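Local coordinates for protein transcription initiation factor tfiid subunit 72/90-100 KDA (Encephalitozoon cuniculi, PDB 2J4B) that is the N-terminal domain of TAF5, probably a component of the TFIID and SAGA complexes needed for regulated transcription by RNA polymerase II, at residues Thr10-Leu15 and Pro36-Ile41; His40-Leu45 and Glu56-Tyr61; Leu100-Tyr105 and Leu130-Tyr135. All coordinates share one frame; numbering follows the deposited sequence.

Interaction 1. Residues Thr10-Leu15 and Pro36-Ile41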
loop_
_atom_site.group_PDB
_atom_site.type_symbol
_atom_site.label_atom_id
_atom_site.label_comp_id
_atom_site.label_asym_id
_atom_site.label_seq_id
_atom_site.Cartn_x
_atom_site.Cartn_y
_atom_site.Cartn_z
ATOM N N THR A 10 -2.316 6.848 9.544
ATOM C CA THR A 10 -1.190 7.035 10.448
ATOM C C THR A 10 -0.102 5.991 10.182
ATOM O O THR A 10 1.087 6.319 10.183
ATOM C CB THR A 10 -1.641 6.929 11.922
ATOM O OG1 THR A 10 -2.668 7.892 12.178
ATOM C CG2 THR A 10 -0.484 7.185 12.868
ATOM N N SER A 11 -0.521 4.745 9.942
ATOM C CA SER A 11 0.401 3.629 9.768
ATOM C C SER A 11 1.143 3.734 8.443
ATOM O O SER A 11 2.321 3.381 8.348
ATOM C CB SER A 11 -0.348 2.290 9.840
ATOM O OG SER A 11 -1.007 2.132 11.089
ATOM N N TYR A 12 0.443 4.214 7.424
ATOM C CA TYR A 12 1.044 4.455 6.128
ATOM C C TYR A 12 2.169 5.484 6.232
ATOM O O TYR A 12 3.292 5.227 5.804
ATOM C CB TYR A 12 -0.023 4.940 5.151
ATOM C CG TYR A 12 0.511 5.275 3.779
ATOM C CD1 TYR A 12 0.579 4.306 2.790
ATOM C CD2 TYR A 12 0.934 6.556 3.474
ATOM C CE1 TYR A 12 1.065 4.597 1.542
ATOM C CE2 TYR A 12 1.421 6.861 2.225
ATOM C CZ TYR A 12 1.483 5.881 1.261
ATOM O OH TYR A 12 1.967 6.180 0.008
ATOM N N VAL A 13 1.859 6.643 6.801
ATOM C CA VAL A 13 2.852 7.691 7.050
ATOM C C VAL A 13 4.065 7.213 7.853
ATOM O O VAL A 13 5.203 7.474 7.485
ATOM C CB VAL A 13 2.221 8.877 7.826
ATOM C CG1 VAL A 13 3.288 9.906 8.180
ATOM C CG2 VAL A 13 1.078 9.520 7.013
ATOM N N SER A 14 3.812 6.534 8.963
ATOM C CA SER A 14 4.877 6.073 9.856
ATOM C C SER A 14 5.802 5.055 9.157
ATOM O O SER A 14 7.023 5.056 9.369
ATOM C CB SER A 14 4.256 5.483 11.126
ATOM O OG SER A 14 5.004 4.383 11.609
ATOM N N LEU A 15 5.216 4.205 8.319
ATOM C CA LEU A 15 5.985 3.350 7.422
ATOM C C LEU A 15 6.739 4.173 6.383
ATOM O O LEU A 15 7.933 4.007 6.196
ATOM C CB LEU A 15 5.071 2.360 6.717
ATOM C CG LEU A 15 5.735 1.485 5.650
ATOM C CD1 LEU A 15 6.896 0.666 6.215
ATOM C CD2 LEU A 15 4.676 0.607 5.002
ATOM N N PRO A 36 0.775 -0.390 -3.553
ATOM C CA PRO A 36 -0.342 -1.287 -3.232
ATOM C C PRO A 36 -0.949 -1.013 -1.860
ATOM O O PRO A 36 -2.153 -1.069 -1.714
ATOM C CB PRO A 36 0.287 -2.684 -3.293
ATOM C CG PRO A 36 1.750 -2.458 -3.177
ATOM C CD PRO A 36 2.020 -1.140 -3.783
ATOM N N LEU A 37 -0.133 -0.697 -0.869
ATOM C CA LEU A 37 -0.666 -0.336 0.434
ATOM C C LEU A 37 -1.574 0.903 0.343
ATOM O O LEU A 37 -2.652 0.944 0.941
ATOM C CB LEU A 37 0.477 -0.050 1.397
ATOM C CG LEU A 37 0.071 0.409 2.801
ATOM C CD1 LEU A 37 -1.081 -0.442 3.413
ATOM C CD2 LEU A 37 1.335 0.405 3.704
ATOM N N PHE A 38 -1.104 1.902 -0.402
ATOM C CA PHE A 38 -1.831 3.143 -0.661
ATOM C C PHE A 38 -3.219 2.933 -1.271
ATOM O O PHE A 38 -4.211 3.445 -0.775
ATOM C CB PHE A 38 -0.993 4.010 -1.598
ATOM C CG PHE A 38 -1.712 5.192 -2.163
ATOM C CD1 PHE A 38 -1.896 6.336 -1.407
ATOM C CD2 PHE A 38 -2.147 5.187 -3.480
ATOM C CE1 PHE A 38 -2.527 7.456 -1.953
ATOM C CE2 PHE A 38 -2.767 6.306 -4.044
ATOM C CZ PHE A 38 -2.957 7.435 -3.277
ATOM N N ILE A 39 -3.271 2.186 -2.358
ATOM C CA ILE A 39 -4.539 1.889 -3.014
ATOM C C ILE A 39 -5.416 1.153 -2.029
ATOM O O ILE A 39 -6.596 1.458 -1.880
ATOM C CB ILE A 39 -4.329 1.023 -4.282
ATOM C CG1 ILE A 39 -3.600 1.838 -5.361
ATOM C CG2 ILE A 39 -5.664 0.502 -4.820
ATOM C CD1 ILE A 39 -4.299 3.135 -5.739
ATOM N N HIS A 40 -4.825 0.192 -1.328
ATOM C CA HIS A 40 -5.595 -0.637 -0.417
ATOM C C HIS A 40 -6.232 0.175 0.704
ATOM O O HIS A 40 -7.345 -0.126 1.125
ATOM C CB HIS A 40 -4.751 -1.784 0.142
ATOM C CG HIS A 40 -4.798 -3.017 -0.695
ATOM N ND1 HIS A 40 -5.968 -3.698 -0.944
ATOM C CD2 HIS A 40 -3.823 -3.688 -1.351
ATOM C CE1 HIS A 40 -5.712 -4.742 -1.710
ATOM N NE2 HIS A 40 -4.416 -4.757 -1.973
ATOM N N ILE A 41 -5.519 1.167 1.213
ATOM C CA ILE A 41 -6.101 2.093 2.200
ATOM C C ILE A 41 -7.259 2.918 1.613
ATOM O O ILE A 41 -8.315 3.070 2.232
ATOM C CB ILE A 41 -5.011 3.028 2.783
ATOM C CG1 ILE A 41 -4.024 2.190 3.624
ATOM C CG2 ILE A 41 -5.636 4.144 3.601
ATOM C CD1 ILE A 41 -2.754 2.929 3.994
#
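Tyr12 reaches across to Leu37, Phe38 and Ile41 in an antiparallel helix pair of the TAF5 NTD2 domain, built from helices 8-21 and 34-47. The two short segments run at 166° to each other, with axes 11.0 Å apart; apolar contacts span this spacing, and no hydrogen bond crosses between the segments. With Tyr12 CG set anti to its backbone N (chi1 178°), the ring continues from there toward helix 34-47. Tyr12 CD1 has Leu37 CG at the ring edge, near the ring plane, at 3.9 Å, the two side chains sliding past each other in opposite directions. Farther out, Tyr12 CE1 lies 3.8 Å from Phe38 CB. Ile41 holds CG1 anti to its carbonyl carbon (chi1 -67°), and CD1 at the end of that branch meets Tyr12 CB at 3.6 Å and also touches CG and CD1 of Tyr12. Tyr12 OH hydrogen-bonds His65 NE2, whose ring also meets that of Phe38 edge-to-face. All five touching residues are buried, about 5 Å from the chain's centre to that of the contact, and Ile122 touches both Leu15 and Leu37. One turn after Tyr12, Leu15 crosses Leu37 obliquely, methyl against methyl, with Leu15 CD2 3.6 Å from Leu37 CD2.

Interaction 2. Residues His40-Leu45 and Glu56-Tyr61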
loop_
_atom_site.group_PDB
_atom_site.type_symbol
_atom_site.label_atom_id
_atom_site.label_comp_id
_atom_site.label_asym_id
_atom_site.label_seq_id
_atom_site.Cartn_x
_atom_site.Cartn_y
_atom_site.Cartn_z
ATOM N N HIS A 40 -4.825 0.192 -1.328
ATOM C CA HIS A 40 -5.595 -0.637 -0.417
ATOM C C HIS A 40 -6.232 0.175 0.704
ATOM O O HIS A 40 -7.345 -0.126 1.125
ATOM C CB HIS A 40 -4.751 -1.784 0.142
ATOM C CG HIS A 40 -4.798 -3.017 -0.695
ATOM N ND1 HIS A 40 -5.968 -3.698 -0.944
ATOM C CD2 HIS A 40 -3.823 -3.688 -1.351
ATOM C CE1 HIS A 40 -5.712 -4.742 -1.710
ATOM N NE2 HIS A 40 -4.416 -4.757 -1.973
ATOM N N ILE A 41 -5.519 1.167 1.213
ATOM C CA ILE A 41 -6.101 2.093 2.200
ATOM C C ILE A 41 -7.259 2.918 1.613
ATOM O O ILE A 41 -8.315 3.070 2.232
ATOM C CB ILE A 41 -5.011 3.028 2.783
ATOM C CG1 ILE A 41 -4.024 2.190 3.624
ATOM C CG2 ILE A 41 -5.636 4.144 3.601
ATOM C CD1 ILE A 41 -2.754 2.929 3.994
ATOM N N TYR A 42 -7.053 3.429 0.406
ATOM C CA TYR A 42 -8.080 4.136 -0.335
ATOM C C TYR A 42 -9.342 3.296 -0.530
ATOM O O TYR A 42 -10.448 3.753 -0.269
ATOM C CB TYR A 42 -7.513 4.511 -1.687
ATOM C CG TYR A 42 -8.400 5.353 -2.573
ATOM C CD1 TYR A 42 -8.741 6.661 -2.212
ATOM C CD2 TYR A 42 -8.852 4.867 -3.797
ATOM C CE1 TYR A 42 -9.528 7.450 -3.032
ATOM C CE2 TYR A 42 -9.648 5.660 -4.628
ATOM C CZ TYR A 42 -9.976 6.951 -4.231
ATOM O OH TYR A 42 -10.756 7.746 -5.035
ATOM N N PHE A 43 -9.179 2.070 -1.013
ATOM C CA PHE A 43 -10.314 1.176 -1.197
ATOM C C PHE A 43 -10.985 0.820 0.136
ATOM O O PHE A 43 -12.209 0.618 0.190
ATOM C CB PHE A 43 -9.865 -0.092 -1.914
ATOM C CG PHE A 43 -9.686 0.071 -3.404
ATOM C CD1 PHE A 43 -9.776 1.310 -4.011
ATOM C CD2 PHE A 43 -9.399 -1.032 -4.195
ATOM C CE1 PHE A 43 -9.605 1.441 -5.362
ATOM C CE2 PHE A 43 -9.223 -0.902 -5.565
ATOM C CZ PHE A 43 -9.314 0.332 -6.141
ATOM N N ASP A 44 -10.197 0.748 1.209
ATOM C CA ASP A 44 -10.740 0.395 2.522
ATOM C C ASP A 44 -11.554 1.539 3.166
ATOM O O ASP A 44 -12.571 1.290 3.826
ATOM C CB ASP A 44 -9.635 -0.087 3.441
ATOM C CG ASP A 44 -9.394 -1.574 3.321
ATOM O OD1 ASP A 44 -10.371 -2.286 3.008
ATOM O OD2 ASP A 44 -8.245 -2.054 3.536
ATOM N N LEU A 45 -11.128 2.783 2.952
ATOM C CA LEU A 45 -11.892 3.947 3.392
ATOM C C LEU A 45 -13.218 4.078 2.638
ATOM O O LEU A 45 -14.245 4.511 3.207
ATOM C CB LEU A 45 -11.065 5.229 3.235
ATOM C CG LEU A 45 -9.860 5.365 4.184
ATOM C CD1 LEU A 45 -8.945 6.527 3.705
ATOM C CD2 LEU A 45 -10.265 5.527 5.664
ATOM N N GLU A 56 -9.287 12.748 0.399
ATOM C CA GLU A 56 -8.194 13.515 1.008
ATOM C C GLU A 56 -6.888 12.710 1.070
ATOM O O GLU A 56 -5.809 13.246 0.814
ATOM C CB GLU A 56 -8.559 13.967 2.424
ATOM C CG GLU A 56 -9.890 14.672 2.548
ATOM C CD GLU A 56 -9.949 15.616 3.740
ATOM O OE1 GLU A 56 -8.982 15.616 4.551
ATOM O OE2 GLU A 56 -10.952 16.372 3.847
ATOM N N PHE A 57 -6.988 11.441 1.452
ATOM C CA PHE A 57 -5.816 10.585 1.599
ATOM C C PHE A 57 -5.155 10.339 0.241
ATOM O O PHE A 57 -3.949 10.449 0.082
ATOM C CB PHE A 57 -6.212 9.241 2.234
ATOM C CG PHE A 57 -5.122 8.201 2.179
ATOM C CD1 PHE A 57 -4.118 8.181 3.125
ATOM C CD2 PHE A 57 -5.100 7.257 1.169
ATOM C CE1 PHE A 57 -3.104 7.226 3.074
ATOM C CE2 PHE A 57 -4.096 6.309 1.100
ATOM C CZ PHE A 57 -3.094 6.291 2.059
ATOM N N PHE A 58 -5.986 9.985 -0.727
ATOM C CA PHE A 58 -5.559 9.762 -2.091
ATOM C C PHE A 58 -4.811 10.988 -2.629
ATOM O O PHE A 58 -3.661 10.901 -3.058
ATOM C CB PHE A 58 -6.794 9.470 -2.945
ATOM C CG PHE A 58 -6.479 8.994 -4.324
ATOM C CD1 PHE A 58 -6.272 7.650 -4.577
ATOM C CD2 PHE A 58 -6.396 9.880 -5.371
ATOM C CE1 PHE A 58 -5.988 7.209 -5.856
ATOM C CE2 PHE A 58 -6.108 9.446 -6.640
ATOM C CZ PHE A 58 -5.900 8.113 -6.884
ATOM N N GLU A 59 -5.465 12.138 -2.593
ATOM C CA GLU A 59 -4.882 13.365 -3.115
ATOM C C GLU A 59 -3.572 13.734 -2.431
ATOM O O GLU A 59 -2.674 14.278 -3.067
ATOM C CB GLU A 59 -5.876 14.526 -2.971
ATOM C CG GLU A 59 -7.119 14.404 -3.834
ATOM C CD GLU A 59 -6.806 14.246 -5.310
ATOM O OE1 GLU A 59 -5.930 14.972 -5.825
ATOM O OE2 GLU A 59 -7.446 13.388 -5.960
ATOM N N LYS A 60 -3.466 13.448 -1.138
ATOM C CA LYS A 60 -2.309 13.861 -0.361
ATOM C C LYS A 60 -1.067 13.080 -0.756
ATOM O O LYS A 60 -0.024 13.669 -1.011
ATOM C CB LYS A 60 -2.583 13.696 1.132
ATOM C CG LYS A 60 -1.414 14.106 2.023
ATOM C CD LYS A 60 -1.757 14.031 3.505
ATOM C CE LYS A 60 -2.618 15.192 3.947
ATOM N NZ LYS A 60 -4.059 14.985 3.610
ATOM N N TYR A 61 -1.188 11.756 -0.837
ATOM C CA TYR A 61 -0.035 10.898 -1.085
ATOM C C TYR A 61 0.050 10.319 -2.502
ATOM O O TYR A 61 0.899 9.472 -2.755
ATOM C CB TYR A 61 -0.009 9.750 -0.070
ATOM C CG TYR A 61 -0.105 10.204 1.364
ATOM C CD1 TYR A 61 0.978 10.789 2.006
ATOM C CD2 TYR A 61 -1.284 10.043 2.079
ATOM C CE1 TYR A 61 0.885 11.216 3.317
ATOM C CE2 TYR A 61 -1.390 10.466 3.388
ATOM C CZ TYR A 61 -0.306 11.048 4.005
ATOM O OH TYR A 61 -0.441 11.472 5.309
#
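Ile41 and Tyr42 meet Phe57 and Phe58 where helices 34-47 and 51-61 of the NTD2 domain form an antiparallel helical hairpin; the two segments run at 162°, with axes 9.8 Å apart. The first shell is three side-chain contacts. In one, Ile41 CG2 sits over a face of the Phe57 ring, 3.8 Å from its centroid and 17° off the normal, a CH-pi contact displaced slightly toward the rim beside CE2 and CZ. In the second, Phe58 CD1 lies over the centre of the Tyr42 ring, while the rings themselves are inclined by 40° with centroids 4.4 Å apart, an oblique aromatic pair. Both Tyr42 and Phe58 hold CG anti to the backbone N, a placement from which the two rings extend between the helices and meet, and Phe58 CB comes close to Tyr42 CD1 and CE1. In the third, one turn after Ile41, Leu45 crosses the Phe57 side chain at about a right angle, with Leu45 CD1 4.1 Å from Phe57 CB.

Further partners surround these contacts. Phe38 meets the rings of both Phe57 and Phe58, and Tyr12 packs edge-to-face with Phe57, tying the hairpin to helix 8-21. Ile72 and Phe75 of helix 69-75 also touch Phe58. The polar end of Tyr42 has a partner beyond the hairpin, its OH making a weak hydrogen bond to Ile78 O.

Interaction 3. Residues Leu100-Tyr105 and Leu130-Tyr135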
loop_
_atom_site.group_PDB
_atom_site.type_symbol
_atom_site.label_atom_id
_atom_site.label_comp_id
_atom_site.label_asym_id
_atom_site.label_seq_id
_atom_site.Cartn_x
_atom_site.Cartn_y
_atom_site.Cartn_z
ATOM N N LEU A 100 5.542 -8.280 -5.340
ATOM C CA LEU A 100 6.727 -7.469 -5.081
ATOM C C LEU A 100 7.925 -8.416 -4.968
ATOM O O LEU A 100 7.759 -9.603 -4.700
ATOM C CB LEU A 100 6.568 -6.674 -3.782
ATOM C CG LEU A 100 5.411 -5.658 -3.657
ATOM C CD1 LEU A 100 5.064 -5.390 -2.224
ATOM C CD2 LEU A 100 5.700 -4.335 -4.378
ATOM N N SER A 101 9.128 -7.901 -5.201
ATOM C CA SER A 101 10.338 -8.666 -4.952
ATOM C C SER A 101 11.202 -7.882 -3.989
ATOM O O SER A 101 11.290 -6.655 -4.089
ATOM C CB SER A 101 11.099 -8.921 -6.251
ATOM O OG SER A 101 11.790 -7.749 -6.665
ATOM N N MET A 102 11.815 -8.591 -3.051
ATOM C CA MET A 102 12.643 -7.986 -1.999
ATOM C C MET A 102 13.858 -8.840 -1.694
ATOM O O MET A 102 13.782 -10.056 -1.778
ATOM C CB MET A 102 11.852 -7.883 -0.694
ATOM C CG MET A 102 10.781 -6.876 -0.715
ATOM S SD MET A 102 10.214 -6.426 0.926
ATOM C CE MET A 102 8.773 -5.476 0.425
ATOM N N GLY A 103 14.965 -8.205 -1.324
ATOM C CA GLY A 103 16.113 -8.917 -0.799
ATOM C C GLY A 103 15.791 -9.394 0.603
ATOM O O GLY A 103 14.875 -8.876 1.241
ATOM N N ARG A 104 16.544 -10.373 1.091
ATOM C CA ARG A 104 16.300 -10.963 2.401
ATOM C C ARG A 104 16.459 -9.962 3.539
ATOM O O ARG A 104 15.734 -10.031 4.524
ATOM C CB ARG A 104 17.249 -12.142 2.659
ATOM C CG ARG A 104 16.717 -13.144 3.705
ATOM C CD ARG A 104 17.778 -13.640 4.732
ATOM N NE ARG A 104 19.115 -13.812 4.169
ATOM C CZ ARG A 104 20.144 -14.361 4.820
ATOM N NH1 ARG A 104 19.997 -14.807 6.069
ATOM N NH2 ARG A 104 21.330 -14.464 4.221
ATOM N N TYR A 105 17.403 -9.035 3.416
ATOM C CA TYR A 105 17.638 -8.061 4.476
ATOM C C TYR A 105 16.529 -6.983 4.578
ATOM O O TYR A 105 15.998 -6.741 5.651
ATOM C CB TYR A 105 18.999 -7.405 4.288
ATOM C CG TYR A 105 20.137 -8.389 4.274
ATOM C CD1 TYR A 105 20.372 -9.216 5.361
ATOM C CD2 TYR A 105 20.973 -8.508 3.164
ATOM C CE1 TYR A 105 21.401 -10.130 5.347
ATOM C CE2 TYR A 105 22.012 -9.416 3.150
ATOM C CZ TYR A 105 22.215 -10.227 4.246
ATOM O OH TYR A 105 23.245 -11.151 4.254
ATOM N N LEU A 130 -0.569 -9.181 -0.605
ATOM C CA LEU A 130 0.720 -9.023 -1.245
ATOM C C LEU A 130 1.434 -10.340 -1.412
ATOM O O LEU A 130 1.374 -11.203 -0.564
ATOM C CB LEU A 130 1.619 -8.065 -0.471
ATOM C CG LEU A 130 1.127 -6.634 -0.359
ATOM C CD1 LEU A 130 2.204 -5.752 0.233
ATOM C CD2 LEU A 130 0.706 -6.162 -1.722
ATOM N N ASP A 131 2.127 -10.469 -2.532
ATOM C CA ASP A 131 2.812 -11.685 -2.855
ATOM C C ASP A 131 4.283 -11.368 -2.997
ATOM O O ASP A 131 4.743 -11.016 -4.092
ATOM C CB ASP A 131 2.247 -12.228 -4.152
ATOM C CG ASP A 131 2.742 -13.576 -4.451
ATOM O OD1 ASP A 131 3.772 -13.942 -3.851
ATOM O OD2 ASP A 131 2.098 -14.270 -5.269
ATOM N N ILE A 132 5.018 -11.475 -1.883
ATOM C CA ILE A 132 6.408 -11.027 -1.823
ATOM C C ILE A 132 7.372 -12.201 -2.057
ATOM O O ILE A 132 7.401 -13.143 -1.282
ATOM C CB ILE A 132 6.740 -10.366 -0.466
ATOM C CG1 ILE A 132 5.758 -9.223 -0.153
ATOM C CG2 ILE A 132 8.185 -9.847 -0.447
ATOM C CD1 ILE A 132 5.975 -8.538 1.238
ATOM N N LYS A 133 8.143 -12.135 -3.139
ATOM C CA LYS A 133 9.240 -13.052 -3.362
ATOM C C LYS A 133 10.509 -12.565 -2.677
ATOM O O LYS A 133 11.078 -11.544 -3.073
ATOM C CB LYS A 133 9.513 -13.206 -4.846
ATOM C CG LYS A 133 10.725 -14.101 -5.118
ATOM C CD LYS A 133 10.861 -14.421 -6.573
ATOM C CE LYS A 133 12.292 -14.735 -6.903
ATOM N NZ LYS A 133 12.851 -15.692 -5.936
ATOM N N VAL A 134 10.969 -13.306 -1.666
ATOM C CA VAL A 134 12.136 -12.887 -0.873
ATOM C C VAL A 134 13.382 -13.539 -1.454
ATOM O O VAL A 134 13.553 -14.751 -1.350
ATOM C CB VAL A 134 11.974 -13.245 0.628
ATOM C CG1 VAL A 134 13.218 -12.850 1.438
ATOM C CG2 VAL A 134 10.729 -12.596 1.207
ATOM N N TYR A 135 14.225 -12.739 -2.108
ATOM C CA TYR A 135 15.451 -13.251 -2.711
ATOM C C TYR A 135 16.441 -13.539 -1.613
ATOM O O TYR A 135 16.745 -12.652 -0.812
ATOM C CB TYR A 135 16.096 -12.285 -3.724
ATOM C CG TYR A 135 17.434 -12.826 -4.177
ATOM C CD1 TYR A 135 17.520 -13.816 -5.156
ATOM C CD2 TYR A 135 18.610 -12.429 -3.557
ATOM C CE1 TYR A 135 18.741 -14.349 -5.526
ATOM C CE2 TYR A 135 19.842 -12.967 -3.930
ATOM C CZ TYR A 135 19.894 -13.920 -4.897
ATOM O OH TYR A 135 21.114 -14.438 -5.244
#
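Strands 98-103 and 130-135 form a two-stranded parallel sheet, joined by helices 104-116 and 120-129 in a helical crossover connection. Bridges pair Leu100 with Ile132, Ser101 with Lys133, Met102 with Val134 and Gly103 with Tyr135, and the strand axes are inclined by 32°. Four backbone hydrogen bonds alternate in donor between the strands. Leu100 N donates to Asp131 O at 3.1 Å, and Lys133 N returns a bond to Leu100 O at 3.0 Å. Met102 N then reaches Lys133 O at 3.0 Å. Last in the series, Tyr135 N lies 2.7 Å from Met102 O. All four are fairly straight, with N-H...O angles of at least 161°. CA-H...O contacts, such as Val134 CA to Met102 O at 3.4 Å, supplement them.

The side chains separate by face. Leu100, Met102, Ile132 and Val134 share one, and Leu100 CD1 touches Leu130 CD1 at 3.8 Å. A chi1 of -71° puts Met102 CG anti to the carbonyl carbon, 4.0 Å from Ile132 CG2, and the side chain continues extended past it. Pro32 and Leu33 touch Leu100, while Leu110 and Phe107 of helix 104-116 touch Met102 and Val134 respectively. Ser101, Lys133 and Tyr135 occupy the other, more exposed face, where the far ends of the Lys133 and Tyr135 side chains turn from strand 98-103.

At the end of the first strand, Gly103 is the N-cap residue of helix 104-116, and its backbone N donates to Asp29 OD2. Just beyond, Val134 CG1 packs 3.7 Å from Arg104 CA. Main-chain hydrogen bonds therefore set the register of the two strands, while apolar contacts of Leu100, Met102 and Val134 join their shared face to the neighbouring loop and helix 104-116.

From the N terminus, interaction 1 comes first: helix 34-47 folds back on helix 8-21, closing a largely helical loop of 20 residues. Interaction 2 begins where interaction 1 ends, sharing His40 and Ile41, and closes a shorter loop as helix 51-61 returns against helix 34-47. The two contacts are thus consecutive, their centres 8 Å apart, and they touch directly through pairs such as Phe38 with Phe57 and Tyr12 with Tyr61. Interaction 3 follows in series, neither nested nor crossing, and closes a loop of two helices near the C terminus. It touches interaction 1 where Pro36 CB meets Leu130 CD2, but not interaction 2, which lies on the opposite side of the chain's centre.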